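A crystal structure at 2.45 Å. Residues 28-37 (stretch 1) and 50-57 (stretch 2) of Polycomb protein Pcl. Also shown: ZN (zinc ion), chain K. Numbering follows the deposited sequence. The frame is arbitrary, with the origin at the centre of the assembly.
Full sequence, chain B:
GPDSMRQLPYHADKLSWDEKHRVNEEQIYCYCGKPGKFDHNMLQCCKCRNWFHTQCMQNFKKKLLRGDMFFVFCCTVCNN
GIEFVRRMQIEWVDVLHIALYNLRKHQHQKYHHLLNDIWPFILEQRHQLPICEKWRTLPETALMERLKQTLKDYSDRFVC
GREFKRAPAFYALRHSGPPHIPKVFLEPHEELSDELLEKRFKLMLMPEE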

# COMPACT_ATOMS: atom_id res chain seq x y z
N ILE B 28 19.02 -1.84 7.18
CA ILE B 28 18.62 -0.85 8.18
C ILE B 28 18.09 -1.56 9.42
O ILE B 28 17.63 -2.70 9.34
CB ILE B 28 17.56 0.12 7.63
CG1 ILE B 28 16.60 -0.60 6.69
CG2 ILE B 28 18.23 1.27 6.89
CD1 ILE B 28 15.46 -1.33 7.38
N TYR B 29 18.15 -0.89 10.56
CA TYR B 29 17.72 -1.50 11.81
C TYR B 29 16.70 -0.66 12.55
O TYR B 29 16.74 0.57 12.52
CB TYR B 29 18.93 -1.75 12.72
CG TYR B 29 20.00 -2.61 12.10
CD1 TYR B 29 19.79 -3.98 11.91
CD2 TYR B 29 21.21 -2.07 11.69
CE1 TYR B 29 20.77 -4.77 11.34
CE2 TYR B 29 22.19 -2.86 11.12
CZ TYR B 29 21.96 -4.21 10.95
OH TYR B 29 22.93 -5.00 10.38
N CYS B 30 15.77 -1.34 13.22
CA CYS B 30 14.83 -0.69 14.12
C CYS B 30 15.56 -0.34 15.41
O CYS B 30 16.69 -0.79 15.63
CB CYS B 30 13.63 -1.59 14.39
SG CYS B 30 12.44 -0.94 15.58
N TYR B 31 14.92 0.45 16.27
CA TYR B 31 15.55 0.85 17.52
C TYR B 31 15.71 -0.34 18.47
O TYR B 31 16.45 -0.26 19.45
CB TYR B 31 14.74 1.96 18.20
CG TYR B 31 13.46 1.49 18.86
CD1 TYR B 31 12.28 1.38 18.13
CD2 TYR B 31 13.43 1.15 20.21
CE1 TYR B 31 11.11 0.95 18.73
CE2 TYR B 31 12.27 0.72 20.81
CZ TYR B 31 11.11 0.62 20.07
OH TYR B 31 9.95 0.19 20.67
N CYS B 32 15.02 -1.43 18.16
CA CYS B 32 15.13 -2.65 18.94
C CYS B 32 16.49 -3.32 18.72
O CYS B 32 16.96 -4.08 19.56
CB CYS B 32 14.01 -3.63 18.58
SG CYS B 32 14.03 -4.19 16.86
N GLY B 33 17.11 -3.03 17.58
CA GLY B 33 18.42 -3.56 17.27
C GLY B 33 18.38 -4.64 16.20
O GLY B 33 19.42 -5.02 15.65
N LYS B 34 17.18 -5.12 15.89
CA LYS B 34 17.02 -6.18 14.90
C LYS B 34 16.64 -5.61 13.53
O LYS B 34 15.96 -4.58 13.45
CB LYS B 34 15.95 -7.17 15.36
N PRO B 35 17.09 -6.26 12.45
CA PRO B 35 16.75 -5.83 11.09
C PRO B 35 15.31 -6.17 10.72
O PRO B 35 14.58 -6.73 11.54
CB PRO B 35 17.74 -6.62 10.23
CG PRO B 35 18.02 -7.85 11.01
CD PRO B 35 18.01 -7.42 12.46
N GLY B 36 14.91 -5.84 9.50
CA GLY B 36 13.56 -6.12 9.04
C GLY B 36 13.37 -5.82 7.56
O GLY B 36 14.29 -5.36 6.88
N LYS B 37 12.16 -6.07 7.07
CA LYS B 37 11.82 -5.81 5.68
C LYS B 37 10.76 -4.72 5.56
O LYS B 37 9.83 -4.66 6.36
CB LYS B 37 11.33 -7.10 5.00
N ASN B 50 13.18 7.37 10.82
CA ASN B 50 13.68 6.05 11.18
C ASN B 50 12.63 4.98 10.90
O ASN B 50 11.43 5.27 10.84
CB ASN B 50 14.09 6.01 12.66
CG ASN B 50 15.39 6.75 12.92
OD1 ASN B 50 16.33 6.67 12.14
ND2 ASN B 50 15.44 7.48 14.03
N TRP B 51 13.07 3.74 10.73
CA TRP B 51 12.16 2.64 10.45
C TRP B 51 11.87 1.84 11.72
O TRP B 51 12.73 1.68 12.58
CB TRP B 51 12.73 1.73 9.36
CG TRP B 51 12.96 2.44 8.06
CD1 TRP B 51 14.09 3.12 7.69
CD2 TRP B 51 12.05 2.53 6.96
NE1 TRP B 51 13.93 3.63 6.43
CE2 TRP B 51 12.69 3.29 5.96
CE3 TRP B 51 10.76 2.06 6.73
CZ2 TRP B 51 12.08 3.58 4.74
CZ3 TRP B 51 10.16 2.34 5.52
CH2 TRP B 51 10.82 3.10 4.54
N PHE B 52 10.64 1.34 11.83
CA PHE B 52 10.19 0.65 13.03
C PHE B 52 9.45 -0.64 12.69
O PHE B 52 8.68 -0.69 11.73
CB PHE B 52 9.27 1.55 13.87
CG PHE B 52 9.93 2.80 14.38
CD1 PHE B 52 10.08 3.90 13.56
CD2 PHE B 52 10.37 2.87 15.68
CE1 PHE B 52 10.68 5.06 14.03
CE2 PHE B 52 10.97 4.02 16.17
CZ PHE B 52 11.12 5.12 15.34
N HIS B 53 9.68 -1.69 13.48
CA HIS B 53 8.83 -2.87 13.41
C HIS B 53 7.48 -2.52 14.01
O HIS B 53 7.41 -1.79 14.99
CB HIS B 53 9.45 -4.06 14.15
CG HIS B 53 10.78 -4.50 13.62
ND1 HIS B 53 11.93 -4.45 14.37
CD2 HIS B 53 11.14 -5.00 12.41
CE1 HIS B 53 12.94 -4.90 13.65
NE2 HIS B 53 12.49 -5.24 12.46
N THR B 54 6.41 -3.03 13.42
CA THR B 54 5.08 -2.73 13.94
C THR B 54 4.95 -3.26 15.35
O THR B 54 4.37 -2.62 16.21
CB THR B 54 3.96 -3.33 13.07
OG1 THR B 54 4.39 -4.57 12.52
CG2 THR B 54 3.62 -2.39 11.96
N GLN B 55 5.51 -4.44 15.58
CA GLN B 55 5.50 -5.03 16.90
C GLN B 55 6.28 -4.14 17.85
O GLN B 55 5.89 -3.96 18.99
CB GLN B 55 6.12 -6.42 16.87
CG GLN B 55 5.33 -7.42 16.06
CD GLN B 55 5.68 -7.37 14.60
OE1 GLN B 55 6.52 -6.57 14.18
NE2 GLN B 55 5.04 -8.20 13.80
N CYS B 56 7.38 -3.58 17.37
CA CYS B 56 8.21 -2.71 18.19
C CYS B 56 7.54 -1.36 18.41
O CYS B 56 8.09 -0.47 19.06
CB CYS B 56 9.59 -2.52 17.56
SG CYS B 56 10.59 -4.02 17.50
N MET B 57 6.35 -1.20 17.84
CA MET B 57 5.54 -0.00 18.05
C MET B 57 4.59 -0.20 19.22
O MET B 57 4.41 -1.32 19.70
CB MET B 57 4.75 0.34 16.78
CG MET B 57 5.61 0.82 15.62
SD MET B 57 4.68 0.90 14.07
CE MET B 57 3.25 1.85 14.59
ZN ZN K . 12.09 -3.22 16.00

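What does Cys30 do in the contact? Its CA-to-CB bond points toward stretch 2, and Cys30 SG binds ZN at 2.3 Å. The same sulfur accepts a hydrogen bond from the strand, His53 N to Cys30 SG at 3.5 Å, so the sulfur is held both by the metal and by the backbone of stretch 2. Cys30 CA also lies 3.5 Å from Trp51 O, a CA-H...O contact.

How does Tyr31 reach across when its CA-to-CB bond points sideways? Its chi1 of 75° (p) carries the ring to stretch 2, where Tyr31 OH donates a short hydrogen bond to Cys56 O at 2.5 Å. On the way the ring meets Phe52 rim to rim, with Tyr31 CD1 3.4 Å from Phe52 CD2.

How is the zinc site completed? Cys32 SG and Cys56 SG each bind ZN at 2.3 Å and His53 ND1 binds it at 2.0 Å, so each stretch supplies two ligands. A type I turn from Cys30 to Gly33 brings the first two cysteines together, and Lys34 N donates to Cys32 SG at 3.4 Å.

What holds the other nitrogen of the His53 ring? With ND1 on zinc, His53 NE2 donates to Pro35 O at 2.7 Å. Gly36 follows closely: an ideal CB there would sit 2.6 Å from His53 NE2, a clash.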